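Local coordinates for protein similar to yteR (Bacilus subtilis) (Clostridium acetobutylicum, PDB 4WU0) that probably hydrolyses unsaturated rhamnogalacturonan fragments released from pectin, as a glycoside hydrolase of family 105, at residues Ile17-His22 with Ile51-Thr56; Asp21-Glu26 with Asn65-Glu70; His157-Thr162 with Met207-Thr212; Glu214-Pro217 with Asp222-Ala225; Met269-Leu274 with Glu293-Leu298. All coordinates share one frame; numbering follows the deposited sequence.

Contact 1: residues Ile17-His22 with Ile51-Thr56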
# COMPACT_ATOMS: atom_id res chain seq x y z
N ILE A 17 -2.74 19.40 -3.88
CA ILE A 17 -1.76 18.36 -4.14
C ILE A 17 -2.11 17.67 -5.45
O ILE A 17 -3.27 17.34 -5.70
CB ILE A 17 -1.75 17.35 -2.99
CG1 ILE A 17 -1.42 18.04 -1.66
CG2 ILE A 17 -0.78 16.22 -3.25
CD1 ILE A 17 -0.13 18.78 -1.63
N THR A 18 -1.11 17.46 -6.30
CA THR A 18 -1.31 16.86 -7.60
C THR A 18 -1.72 15.39 -7.48
O THR A 18 -0.99 14.57 -6.91
CB THR A 18 -0.04 16.94 -8.45
OG1 THR A 18 0.42 18.30 -8.53
CG2 THR A 18 -0.29 16.44 -9.86
N LEU A 19 -2.88 15.06 -8.04
CA LEU A 19 -3.38 13.70 -8.06
C LEU A 19 -3.85 13.30 -9.45
O LEU A 19 -4.55 12.30 -9.60
CB LEU A 19 -4.56 13.57 -7.08
CG LEU A 19 -4.28 13.93 -5.62
CD1 LEU A 19 -5.56 14.00 -4.81
CD2 LEU A 19 -3.30 12.92 -4.99
N THR A 20 -3.46 14.08 -10.47
CA THR A 20 -4.08 13.98 -11.80
C THR A 20 -3.11 13.93 -12.99
O THR A 20 -3.55 13.99 -14.13
CB THR A 20 -5.09 15.15 -12.00
OG1 THR A 20 -4.45 16.39 -11.69
CG2 THR A 20 -6.31 14.97 -11.08
N ASP A 21 -1.80 13.80 -12.74
CA ASP A 21 -0.81 13.94 -13.82
C ASP A 21 -0.39 12.64 -14.48
O ASP A 21 0.26 12.65 -15.53
CB ASP A 21 0.42 14.75 -13.37
CG ASP A 21 1.22 14.08 -12.29
OD1 ASP A 21 0.76 13.07 -11.74
OD2 ASP A 21 2.32 14.62 -11.97
N HIS A 22 -0.82 11.51 -13.91
CA HIS A 22 -0.63 10.20 -14.54
C HIS A 22 -1.51 9.22 -13.80
O HIS A 22 -2.04 9.56 -12.75
CB HIS A 22 0.84 9.76 -14.53
CG HIS A 22 1.36 9.33 -13.19
ND1 HIS A 22 1.65 10.22 -12.19
CD2 HIS A 22 1.69 8.11 -12.72
CE1 HIS A 22 2.10 9.56 -11.13
NE2 HIS A 22 2.13 8.28 -11.43
N ILE A 51 -14.68 12.56 -6.92
CA ILE A 51 -15.28 12.47 -8.24
C ILE A 51 -14.50 13.33 -9.23
O ILE A 51 -14.15 12.87 -10.33
CB ILE A 51 -16.76 12.89 -8.18
CG1 ILE A 51 -17.57 11.84 -7.40
CG2 ILE A 51 -17.33 13.10 -9.58
CD1 ILE A 51 -19.01 12.28 -7.06
N LYS A 52 -14.24 14.58 -8.84
CA LYS A 52 -13.58 15.53 -9.73
C LYS A 52 -12.18 15.04 -10.09
O LYS A 52 -11.77 15.15 -11.25
CB LYS A 52 -13.52 16.92 -9.09
CG LYS A 52 -12.47 17.86 -9.69
CD LYS A 52 -12.46 19.21 -9.00
CE LYS A 52 -11.92 19.14 -7.57
NZ LYS A 52 -10.44 19.04 -7.56
N THR A 53 -11.46 14.49 -9.11
CA THR A 53 -10.11 13.97 -9.36
C THR A 53 -10.19 12.81 -10.39
O THR A 53 -9.43 12.78 -11.38
CB THR A 53 -9.46 13.49 -8.05
OG1 THR A 53 -9.34 14.60 -7.15
CG2 THR A 53 -8.07 12.88 -8.31
N MET A 54 -11.11 11.89 -10.19
CA MET A 54 -11.17 10.73 -11.07
C MET A 54 -11.73 11.06 -12.44
O MET A 54 -11.52 10.31 -13.38
CB MET A 54 -11.94 9.58 -10.44
CG MET A 54 -11.25 8.99 -9.22
SD MET A 54 -9.57 8.44 -9.51
CE MET A 54 -9.88 7.15 -10.66
N ASP A 55 -12.41 12.20 -12.57
CA ASP A 55 -12.89 12.65 -13.87
C ASP A 55 -11.77 12.91 -14.86
O ASP A 55 -11.98 12.89 -16.08
CB ASP A 55 -13.79 13.88 -13.74
CG ASP A 55 -15.23 13.54 -13.37
OD1 ASP A 55 -15.68 12.39 -13.57
OD2 ASP A 55 -15.95 14.45 -12.89
N THR A 56 -10.56 13.17 -14.36
CA THR A 56 -9.39 13.27 -15.22
C THR A 56 -9.16 11.97 -15.98
O THR A 56 -8.74 11.99 -17.15
CB THR A 56 -8.12 13.57 -14.40
OG1 THR A 56 -8.14 14.95 -14.01
CG2 THR A 56 -6.85 13.33 -15.21
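Thr20 and Thr56 bring the two backbones to within 6.4 Å, CA to CA, where the irregular loop 17-22 passes the C-terminal end of helix 44-54. Only 189 Å² is buried in total, and it comes from Leu19 and Thr20 against Thr53 and Thr56. The two threonines of the closest pair point at each other, and their side chains cross at about a right angle. Thr20 presents its methyl, whose CG2 lies 3.5 Å from Thr56 OG1; the methyl of Thr56 in turn faces the backbone, with CG2 3.5 Å from Thr20 O. Thr20 holds its hydroxyl between the backbone N and the carbonyl carbon (chi1 51°), which turns CG2 rather than OG1 to the helix. One helical turn earlier, Thr53 CG2 rests on Leu19 CB at 3.8 Å, while Thr53 OG1 faces back along its own helix and bonds Phe49 O. In this alpha/alpha barrel of the six-hairpin clan, loop 17-22 joins helices 4-14 and 25-41 and packs against helix 44-54. Leu31 of helix 25-41 packs beside Thr53, and Pro345 lies on Leu19. Leu19 O is buried with no polar partner in the model, its neighbour across the contact being the Thr53 methyl. Farther along the loop, Asp21 OD1 is gripped twice: by Tyr27 OH, and by His22 ND1 at 3.0 Å with a fairly straight N-H angle of 156°. His22 ND1 stands above the Asp21 carboxylate plane, while OD1 lies near the plane of the His22 ring.

Contact 2: residues Asp21-Glu26 with Asn65-Glu70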
# COMPACT_ATOMS: atom_id res chain seq x y z
N ASP A 21 -1.80 13.80 -12.74
CA ASP A 21 -0.81 13.94 -13.82
C ASP A 21 -0.39 12.64 -14.48
O ASP A 21 0.26 12.65 -15.53
CB ASP A 21 0.42 14.75 -13.37
CG ASP A 21 1.22 14.08 -12.29
OD1 ASP A 21 0.76 13.07 -11.74
OD2 ASP A 21 2.32 14.62 -11.97
N HIS A 22 -0.82 11.51 -13.91
CA HIS A 22 -0.63 10.20 -14.54
C HIS A 22 -1.51 9.22 -13.80
O HIS A 22 -2.04 9.56 -12.75
CB HIS A 22 0.84 9.76 -14.53
CG HIS A 22 1.36 9.33 -13.19
ND1 HIS A 22 1.65 10.22 -12.19
CD2 HIS A 22 1.69 8.11 -12.72
CE1 HIS A 22 2.10 9.56 -11.13
NE2 HIS A 22 2.13 8.28 -11.43
N TRP A 23 -1.70 8.01 -14.34
CA TRP A 23 -2.51 7.01 -13.66
C TRP A 23 -1.65 6.37 -12.58
O TRP A 23 -1.08 5.29 -12.75
CB TRP A 23 -3.00 5.98 -14.68
CG TRP A 23 -3.87 4.87 -14.21
CD1 TRP A 23 -3.55 3.54 -14.20
CD2 TRP A 23 -5.22 4.95 -13.74
NE1 TRP A 23 -4.62 2.80 -13.74
CE2 TRP A 23 -5.66 3.64 -13.47
CE3 TRP A 23 -6.11 6.02 -13.53
CZ2 TRP A 23 -6.94 3.35 -12.98
CZ3 TRP A 23 -7.38 5.74 -13.04
CH2 TRP A 23 -7.78 4.40 -12.77
N GLY A 24 -1.51 7.10 -11.48
CA GLY A 24 -0.65 6.70 -10.40
C GLY A 24 -1.37 6.03 -9.25
O GLY A 24 -2.34 6.56 -8.75
N TYR A 25 -0.88 4.87 -8.85
CA TYR A 25 -1.47 4.10 -7.75
C TYR A 25 -1.61 4.91 -6.48
O TYR A 25 -2.56 4.70 -5.71
CB TYR A 25 -0.63 2.85 -7.44
CG TYR A 25 0.78 3.14 -6.92
CD1 TYR A 25 1.86 3.16 -7.78
CD2 TYR A 25 1.01 3.37 -5.58
CE1 TYR A 25 3.15 3.40 -7.31
CE2 TYR A 25 2.30 3.65 -5.10
CZ TYR A 25 3.36 3.64 -5.98
OH TYR A 25 4.65 3.89 -5.51
N GLU A 26 -0.70 5.85 -6.25
CA GLU A 26 -0.71 6.60 -5.00
C GLU A 26 -1.84 7.61 -4.96
O GLU A 26 -2.21 8.10 -3.90
CB GLU A 26 0.67 7.26 -4.74
CG GLU A 26 1.07 8.38 -5.68
CD GLU A 26 1.82 7.91 -6.93
OE1 GLU A 26 1.54 6.81 -7.44
OE2 GLU A 26 2.69 8.68 -7.41
N ASN A 65 -7.75 7.21 -19.12
CA ASN A 65 -6.64 7.99 -19.62
C ASN A 65 -5.37 7.69 -18.84
O ASN A 65 -5.38 7.77 -17.62
CB ASN A 65 -6.98 9.47 -19.54
CG ASN A 65 -8.22 9.82 -20.33
OD1 ASN A 65 -8.34 9.45 -21.51
ND2 ASN A 65 -9.15 10.54 -19.70
N GLY A 66 -4.30 7.33 -19.55
CA GLY A 66 -3.03 7.05 -18.91
C GLY A 66 -2.83 5.59 -18.54
O GLY A 66 -1.81 5.22 -17.97
N TYR A 67 -3.81 4.76 -18.87
CA TYR A 67 -3.76 3.32 -18.62
C TYR A 67 -3.59 2.58 -19.93
O TYR A 67 -4.26 2.89 -20.90
CB TYR A 67 -5.07 2.89 -17.97
CG TYR A 67 -5.21 1.40 -17.82
CD1 TYR A 67 -4.35 0.68 -17.00
CD2 TYR A 67 -6.19 0.70 -18.51
CE1 TYR A 67 -4.48 -0.68 -16.85
CE2 TYR A 67 -6.33 -0.66 -18.38
CZ TYR A 67 -5.47 -1.36 -17.54
OH TYR A 67 -5.61 -2.73 -17.43
N LYS A 68 -2.67 1.61 -19.97
CA LYS A 68 -2.60 0.72 -21.13
C LYS A 68 -2.45 -0.69 -20.59
O LYS A 68 -1.45 -1.04 -19.95
CB LYS A 68 -1.47 1.08 -22.09
CG LYS A 68 -1.49 0.27 -23.39
CD LYS A 68 -0.48 0.82 -24.42
CE LYS A 68 -0.19 -0.18 -25.53
NZ LYS A 68 0.80 0.36 -26.51
N LEU A 69 -3.48 -1.48 -20.82
CA LEU A 69 -3.56 -2.83 -20.31
C LEU A 69 -2.35 -3.66 -20.72
O LEU A 69 -1.80 -4.41 -19.90
CB LEU A 69 -4.85 -3.46 -20.84
CG LEU A 69 -5.13 -4.89 -20.40
CD1 LEU A 69 -6.62 -5.11 -20.30
CD2 LEU A 69 -4.52 -5.86 -21.38
N GLU A 70 -1.94 -3.53 -21.98
CA GLU A 70 -0.88 -4.35 -22.53
C GLU A 70 0.51 -4.08 -21.94
O GLU A 70 1.45 -4.82 -22.22
CB GLU A 70 -0.84 -4.20 -24.06
CG GLU A 70 -2.03 -4.84 -24.76
CD GLU A 70 -3.31 -4.01 -24.69
OE1 GLU A 70 -3.26 -2.83 -24.28
OE2 GLU A 70 -4.37 -4.56 -25.05
O HOH W 1 -0.29 7.09 -16.73
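Trp23 and Gly66 approach to 5.3 Å between CA atoms, joining the turn that leads into helix 25-41 of the alpha/alpha-barrel fold to the loop between helices 44-54 and 80-90. Trp23 is the centre of an inverse gamma turn, closed by a weak bond from Gly24 N to His22 O. The packed part gathers round the indole. Gly66 O lies 3.6 Å from Trp23 CB. Trp23 and Tyr67 lie side by side and point the same way, both with CG anti to the backbone N (chi1 -179° for Trp23), and Tyr67 CB makes a CH-pi contact over the five-membered ring of Trp23, 4.3 Å from its centroid. The two rings meet obliquely, with planes at 59°. The buried indole is fixed further by a bond from NE1 to His76 O and by edge-to-face contacts with the rings of His76 and Phe57, while Tyr67 OH bonds Gln105. The solvent side is looser: Gly66 is exposed, takes a positive phi of 91°, and offers only backbone. There a single water joins the loops, accepting from Trp23 N at 2.9 Å and donating to Gly66 O at 2.7 Å.

Contact 3: residues His157-Thr162 with Met207-Thr212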
# COMPACT_ATOMS: atom_id res chain seq x y z
N HIS A 157 -3.32 -17.63 -2.41
CA HIS A 157 -2.10 -18.35 -2.83
C HIS A 157 -0.97 -17.36 -3.13
O HIS A 157 0.20 -17.61 -2.80
CB HIS A 157 -2.42 -19.18 -4.07
CG HIS A 157 -1.26 -19.96 -4.60
ND1 HIS A 157 -0.78 -21.11 -4.00
CD2 HIS A 157 -0.48 -19.76 -5.69
CE1 HIS A 157 0.23 -21.59 -4.70
NE2 HIS A 157 0.44 -20.78 -5.73
N GLN A 158 -1.31 -16.22 -3.73
CA GLN A 158 -0.27 -15.24 -4.04
C GLN A 158 0.37 -14.67 -2.78
O GLN A 158 1.58 -14.49 -2.71
CB GLN A 158 -0.81 -14.13 -4.92
CG GLN A 158 -1.29 -14.70 -6.25
CD GLN A 158 -1.27 -13.71 -7.36
OE1 GLN A 158 -0.31 -12.94 -7.51
NE2 GLN A 158 -2.34 -13.70 -8.15
N PHE A 159 -0.44 -14.40 -1.76
CA PHE A 159 0.12 -13.96 -0.48
C PHE A 159 1.00 -15.00 0.17
O PHE A 159 2.04 -14.67 0.73
CB PHE A 159 -1.00 -13.59 0.51
CG PHE A 159 -1.57 -12.23 0.26
CD1 PHE A 159 -0.99 -11.12 0.83
CD2 PHE A 159 -2.66 -12.06 -0.58
CE1 PHE A 159 -1.50 -9.86 0.60
CE2 PHE A 159 -3.17 -10.80 -0.83
CZ PHE A 159 -2.59 -9.70 -0.24
N ILE A 160 0.56 -16.26 0.11
CA ILE A 160 1.29 -17.35 0.76
C ILE A 160 2.64 -17.62 0.09
O ILE A 160 3.64 -17.82 0.76
CB ILE A 160 0.41 -18.61 0.80
CG1 ILE A 160 -0.72 -18.40 1.80
CG2 ILE A 160 1.22 -19.84 1.18
CD1 ILE A 160 -1.87 -19.40 1.69
N ILE A 161 2.64 -17.63 -1.23
CA ILE A 161 3.87 -17.86 -1.98
C ILE A 161 4.82 -16.68 -1.80
O ILE A 161 6.03 -16.86 -1.72
CB ILE A 161 3.57 -18.08 -3.47
CG1 ILE A 161 2.78 -19.37 -3.68
CG2 ILE A 161 4.85 -18.10 -4.31
CD1 ILE A 161 3.48 -20.62 -3.22
N THR A 162 4.28 -15.47 -1.75
CA THR A 162 5.12 -14.30 -1.54
C THR A 162 5.83 -14.40 -0.19
O THR A 162 7.03 -14.16 -0.09
CB THR A 162 4.31 -13.01 -1.67
OG1 THR A 162 3.83 -12.91 -3.01
CG2 THR A 162 5.14 -11.79 -1.33
N MET A 207 -0.50 -3.78 4.83
CA MET A 207 -1.79 -3.23 4.42
C MET A 207 -2.54 -4.20 3.53
O MET A 207 -3.76 -4.38 3.69
CB MET A 207 -1.64 -1.94 3.65
CG MET A 207 -2.95 -1.30 3.40
SD MET A 207 -2.69 0.29 2.64
CE MET A 207 -1.74 0.96 3.91
N ALA A 208 -1.82 -4.81 2.60
CA ALA A 208 -2.42 -5.76 1.67
C ALA A 208 -3.05 -6.92 2.43
O ALA A 208 -4.16 -7.34 2.09
CB ALA A 208 -1.38 -6.28 0.70
N LEU A 209 -2.36 -7.43 3.44
CA LEU A 209 -2.90 -8.51 4.25
C LEU A 209 -4.18 -8.07 4.98
O LEU A 209 -5.22 -8.75 4.90
CB LEU A 209 -1.87 -9.03 5.25
CG LEU A 209 -0.71 -9.86 4.66
CD1 LEU A 209 0.47 -9.92 5.62
CD2 LEU A 209 -1.20 -11.28 4.39
N ALA A 210 -4.11 -6.96 5.69
CA ALA A 210 -5.26 -6.50 6.45
C ALA A 210 -6.46 -6.26 5.54
O ALA A 210 -7.58 -6.65 5.87
CB ALA A 210 -4.92 -5.23 7.23
N ASP A 211 -6.25 -5.63 4.40
CA ASP A 211 -7.33 -5.28 3.51
C ASP A 211 -7.89 -6.50 2.76
O ASP A 211 -9.08 -6.54 2.41
CB ASP A 211 -6.88 -4.24 2.50
CG ASP A 211 -6.53 -2.89 3.13
OD1 ASP A 211 -6.85 -2.65 4.32
OD2 ASP A 211 -5.99 -2.03 2.38
N THR A 212 -7.03 -7.49 2.50
CA THR A 212 -7.49 -8.70 1.82
C THR A 212 -8.25 -9.63 2.77
O THR A 212 -9.33 -10.14 2.44
CB THR A 212 -6.31 -9.44 1.17
OG1 THR A 212 -5.80 -8.65 0.10
CG2 THR A 212 -6.73 -10.80 0.62
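Phe159 leaves its helix toward helix 199-215, and its ring meets three residues there. Ala208 CB sits at the ring edge, near its plane, 3.6 Å from Phe159 CE1. Leu209 and Thr212 both approach obliquely, on one side of the ring plane. The side chain of Leu209 slides past the phenyl group in the opposite direction and sets CD2 3.6 Å from Phe159 CD1. Thr212 comes from the opposite direction, with OG1 3.4 Å from Phe159 CZ, and its CG2 lies 3.8 Å from Phe159 CE2. Phe159 reaches this position with CG anti to its carbonyl carbon (chi1 -79°), and it buries more of its own surface than the other three combined. The helix segments run nearly antiparallel, at 151°, and their axes stay 11.7 Å apart, a wide spacing bridged by one large aromatic against two small residues and a leucine. This is buried helix-helix packing within the alpha/alpha barrel, with Leu226 of helix 223-240 touching both Phe159 and Leu209, and Thr137 of helix 129-146 touching Phe159. The Thr212 hydroxyl, close to the ring, donates to Ala208 O at 2.9 Å, tilted 28° from the carbonyl plane. Thr212 N reaches the same oxygen from the opposite face, giving Ala208 O two sound donors. Thr212 OG1 is also hydrogen-bonded to Thr137 OG1, so a polar atom buried beside a phenyl ring keeps two partners. Thr162 repeats the pattern on its own helix, with OG1 2.8 Å from Gln158 O.

Contact 4: residues Glu214-Pro217 with Asp222-Ala225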
# COMPACT_ATOMS: atom_id res chain seq x y z
N GLU A 214 -9.90 -8.85 5.25
CA GLU A 214 -11.19 -8.22 5.55
C GLU A 214 -12.30 -8.64 4.59
O GLU A 214 -13.45 -8.78 5.00
CB GLU A 214 -11.03 -6.68 5.57
CG GLU A 214 -12.29 -5.93 5.96
CD GLU A 214 -12.13 -4.42 5.94
OE1 GLU A 214 -11.37 -3.89 5.09
OE2 GLU A 214 -12.78 -3.75 6.78
N VAL A 215 -11.97 -8.84 3.31
CA VAL A 215 -12.99 -9.21 2.32
C VAL A 215 -13.10 -10.71 2.04
O VAL A 215 -13.98 -11.13 1.30
CB VAL A 215 -12.82 -8.43 0.99
CG1 VAL A 215 -13.00 -6.93 1.22
CG2 VAL A 215 -11.48 -8.74 0.33
N LEU A 216 -12.23 -11.52 2.66
CA LEU A 216 -12.35 -12.98 2.52
C LEU A 216 -13.60 -13.56 3.19
O LEU A 216 -14.02 -13.10 4.23
CB LEU A 216 -11.13 -13.69 3.11
CG LEU A 216 -9.78 -13.57 2.42
CD1 LEU A 216 -8.75 -14.38 3.20
CD2 LEU A 216 -9.87 -14.07 0.96
N PRO A 217 -14.18 -14.60 2.60
CA PRO A 217 -15.19 -15.35 3.35
C PRO A 217 -14.64 -15.84 4.70
O PRO A 217 -13.50 -16.27 4.75
CB PRO A 217 -15.52 -16.52 2.41
CG PRO A 217 -15.19 -16.00 1.04
CD PRO A 217 -14.01 -15.12 1.22
N ASP A 222 -7.78 -20.44 3.47
CA ASP A 222 -6.48 -19.77 3.69
C ASP A 222 -6.56 -18.55 4.59
O ASP A 222 -5.57 -17.87 4.79
CB ASP A 222 -5.82 -19.35 2.36
CG ASP A 222 -5.48 -20.53 1.47
OD1 ASP A 222 -5.18 -21.62 2.00
OD2 ASP A 222 -5.52 -20.36 0.24
N ARG A 223 -7.74 -18.27 5.14
CA ARG A 223 -7.92 -17.09 5.98
C ARG A 223 -7.01 -17.10 7.22
O ARG A 223 -6.34 -16.11 7.50
CB ARG A 223 -9.37 -16.94 6.38
CG ARG A 223 -9.71 -15.62 7.04
CD ARG A 223 -11.22 -15.51 7.22
NE ARG A 223 -11.60 -14.28 7.92
CZ ARG A 223 -11.67 -14.17 9.25
NH1 ARG A 223 -11.40 -15.21 10.03
NH2 ARG A 223 -12.03 -13.02 9.80
N ASN A 224 -6.97 -18.22 7.93
CA ASN A 224 -6.08 -18.33 9.08
C ASN A 224 -4.61 -18.20 8.72
O ASN A 224 -3.84 -17.60 9.45
CB ASN A 224 -6.31 -19.64 9.84
CG ASN A 224 -7.59 -19.64 10.59
OD1 ASN A 224 -8.23 -18.60 10.74
ND2 ASN A 224 -7.99 -20.80 11.09
N ALA A 225 -4.21 -18.77 7.59
CA ALA A 225 -2.84 -18.63 7.14
C ALA A 225 -2.44 -17.16 6.94
O ALA A 225 -1.36 -16.74 7.34
CB ALA A 225 -2.62 -19.43 5.85
O HOH W 2 -12.76 -12.18 6.46
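The Arg223 guanidinium has Pro217 O lying obliquely to its plane and a water at its edge, in plane. Pro217 CB points away from the second segment, and the residue takes part through its carbonyl oxygen, which approaches the aliphatic part of the arginine, 3.4 Å from Arg223 CD. The setting is a short loop between consecutive helices of the alpha/alpha barrel: helix 199-215 gives way to loop at Leu216 and Pro217, and helix 223-240 begins at Arg223. Leu216 and Arg223 are the closest pair by backbone, 7.0 Å between CA atoms, and their side chains slide past each other in opposite directions. Leu216 CD1 lies 4.0 Å from Arg223 CA and about as far from CB and CG, so the leucine methyl lies against the root of the arginine. Arg223 starts with CG anti to the backbone N (chi1 -170°) and stays extended to NE, which carries its charged end past that methyl and the proline carbonyl. Phe152 and Thr156 of helix 152-166 touch Leu216, and Tyr282 touches Arg223. The polar link between the segments is indirect: the water donates to Leu216 O at 2.7 Å and accepts from Arg223 NE at 2.8 Å.

Contact 5: residues Met269-Leu274 with Glu293-Leu298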
# COMPACT_ATOMS: atom_id res chain seq x y z
N MET A 269 1.80 3.24 7.11
CA MET A 269 1.21 2.00 6.62
C MET A 269 1.22 0.95 7.72
O MET A 269 0.23 0.21 7.90
CB MET A 269 1.99 1.47 5.44
CG MET A 269 1.84 2.27 4.20
SD MET A 269 2.78 1.55 2.85
CE MET A 269 2.51 2.82 1.63
N ILE A 270 2.32 0.89 8.45
CA ILE A 270 2.47 -0.09 9.53
C ILE A 270 1.47 0.23 10.64
O ILE A 270 0.83 -0.66 11.19
CB ILE A 270 3.91 -0.11 10.06
CG1 ILE A 270 4.83 -0.63 8.96
CG2 ILE A 270 4.04 -0.94 11.34
CD1 ILE A 270 6.30 -0.38 9.17
N VAL A 271 1.35 1.51 11.00
CA VAL A 271 0.41 1.90 12.05
C VAL A 271 -1.03 1.59 11.65
O VAL A 271 -1.83 1.12 12.46
CB VAL A 271 0.57 3.40 12.39
CG1 VAL A 271 -0.55 3.89 13.32
CG2 VAL A 271 1.94 3.59 13.06
N TYR A 272 -1.37 1.85 10.40
CA TYR A 272 -2.69 1.51 9.88
C TYR A 272 -2.97 0.02 10.03
O TYR A 272 -4.03 -0.36 10.50
CB TYR A 272 -2.76 1.89 8.41
CG TYR A 272 -3.94 1.31 7.65
CD1 TYR A 272 -5.20 1.85 7.77
CD2 TYR A 272 -3.78 0.21 6.84
CE1 TYR A 272 -6.28 1.33 7.07
CE2 TYR A 272 -4.84 -0.32 6.12
CZ TYR A 272 -6.07 0.25 6.23
OH TYR A 272 -7.11 -0.27 5.50
N ALA A 273 -2.03 -0.81 9.60
CA ALA A 273 -2.21 -2.25 9.70
C ALA A 273 -2.33 -2.73 11.16
O ALA A 273 -3.11 -3.65 11.45
CB ALA A 273 -1.09 -2.98 8.98
N LEU A 274 -1.56 -2.14 12.06
CA LEU A 274 -1.67 -2.49 13.48
C LEU A 274 -3.06 -2.17 13.98
O LEU A 274 -3.70 -3.00 14.65
CB LEU A 274 -0.65 -1.72 14.34
CG LEU A 274 0.83 -2.02 14.18
CD1 LEU A 274 1.66 -1.03 15.01
CD2 LEU A 274 1.15 -3.44 14.61
N GLU A 293 0.38 4.58 20.59
CA GLU A 293 1.65 5.28 20.80
C GLU A 293 2.39 5.49 19.48
O GLU A 293 2.96 6.56 19.23
CB GLU A 293 2.49 4.46 21.78
CG GLU A 293 3.83 5.00 22.07
CD GLU A 293 4.61 4.09 23.02
OE1 GLU A 293 4.78 2.88 22.69
OE2 GLU A 293 5.03 4.58 24.09
N ALA A 294 2.35 4.49 18.62
CA ALA A 294 3.00 4.59 17.32
C ALA A 294 2.31 5.64 16.45
O ALA A 294 2.98 6.41 15.75
CB ALA A 294 3.02 3.22 16.60
N TYR A 295 0.98 5.67 16.49
CA TYR A 295 0.23 6.69 15.79
C TYR A 295 0.65 8.08 16.25
O TYR A 295 0.89 8.96 15.43
CB TYR A 295 -1.28 6.54 15.97
CG TYR A 295 -1.99 7.63 15.23
CD1 TYR A 295 -2.13 7.58 13.85
CD2 TYR A 295 -2.49 8.74 15.89
CE1 TYR A 295 -2.74 8.61 13.16
CE2 TYR A 295 -3.10 9.77 15.20
CZ TYR A 295 -3.22 9.70 13.84
OH TYR A 295 -3.86 10.73 13.17
N LYS A 296 0.70 8.31 17.56
CA LYS A 296 1.12 9.60 18.05
C LYS A 296 2.56 9.92 17.61
O LYS A 296 2.91 11.08 17.36
CB LYS A 296 0.96 9.66 19.57
CG LYS A 296 -0.50 9.90 19.95
CD LYS A 296 -0.71 10.15 21.41
CE LYS A 296 -0.36 8.90 22.18
NZ LYS A 296 -0.69 9.00 23.63
N GLY A 297 3.38 8.88 17.46
CA GLY A 297 4.71 9.04 16.93
C GLY A 297 4.73 9.56 15.50
O GLY A 297 5.60 10.32 15.12
N LEU A 298 3.77 9.14 14.69
CA LEU A 298 3.67 9.70 13.34
C LEU A 298 3.50 11.23 13.39
O LEU A 298 4.10 11.98 12.61
CB LEU A 298 2.48 9.10 12.60
CG LEU A 298 2.40 7.60 12.43
CD1 LEU A 298 1.09 7.26 11.75
CD2 LEU A 298 3.55 7.12 11.59
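Tyr295 OH is hydrogen-bonded to Ser355 OG of helix 345-360, while at the other end of the same side chain CB meets Val271 CG1 across the contact at 3.8 Å. The tyrosine ring also stacks on Tyr358 of that third helix, so its polar end and its ring have partners beyond the two segments. Val271 is directed at Ala294, Tyr295 and Leu298: CG1 meets Tyr295, and CG2 meets Ala294 and Leu298. The distance from Val271 CG2 to Ala294 CB is 3.7 Å, and Val271 CB lies 3.9 Å from Leu298 CD1. CG1 stands anti to the backbone N (chi1 171°), which splits the two methyls between Tyr295 and the Ala294-Leu298 pair. The valine and the tyrosine cross at about a right angle, and CG1 comes to the edge of the Tyr295 ring near its plane. The segments belong to helices 264-279 and 288-302, near-antiparallel neighbours in the alpha/alpha barrel; their axes, 152° apart in direction, close to 9.6 Å. Backbones come nearest at Val271 and Tyr295, where the CA atoms are 6.1 Å apart, and the small side chains of Val271 and Ala294 are consistent with that approach. Trp248 also packs on Val271, and Gln241 on Ala294. The side-chain contacts across this buried interface are carbon on carbon, and no polar bond is found between the segments, which implies that the contact rests on apolar packing.

Overall arrangement
Along the chain, contacts 1 and 2 come first and share Asp21 and His22; their centres are 11 Å apart, and Asn65 ND2 probably bonds Thr56 O between them. Contact 3 follows, then contact 4, centred 9 Å away on the same helix 199-215 and touching it through Ile160 and Asp222. Contact 5 comes last, 20 Å from contact 3 by centres yet joined to it by a probable hydrogen bond of Asp211 with Tyr272 and by Met207 packing. Contacts 1 and 3 lie on opposite sides of the chain's centre, with their own centres about 28 Å apart. Contacts 1 and 2 thus join loops near the start of the chain; contacts 3 to 5 join helices and a connection later in it.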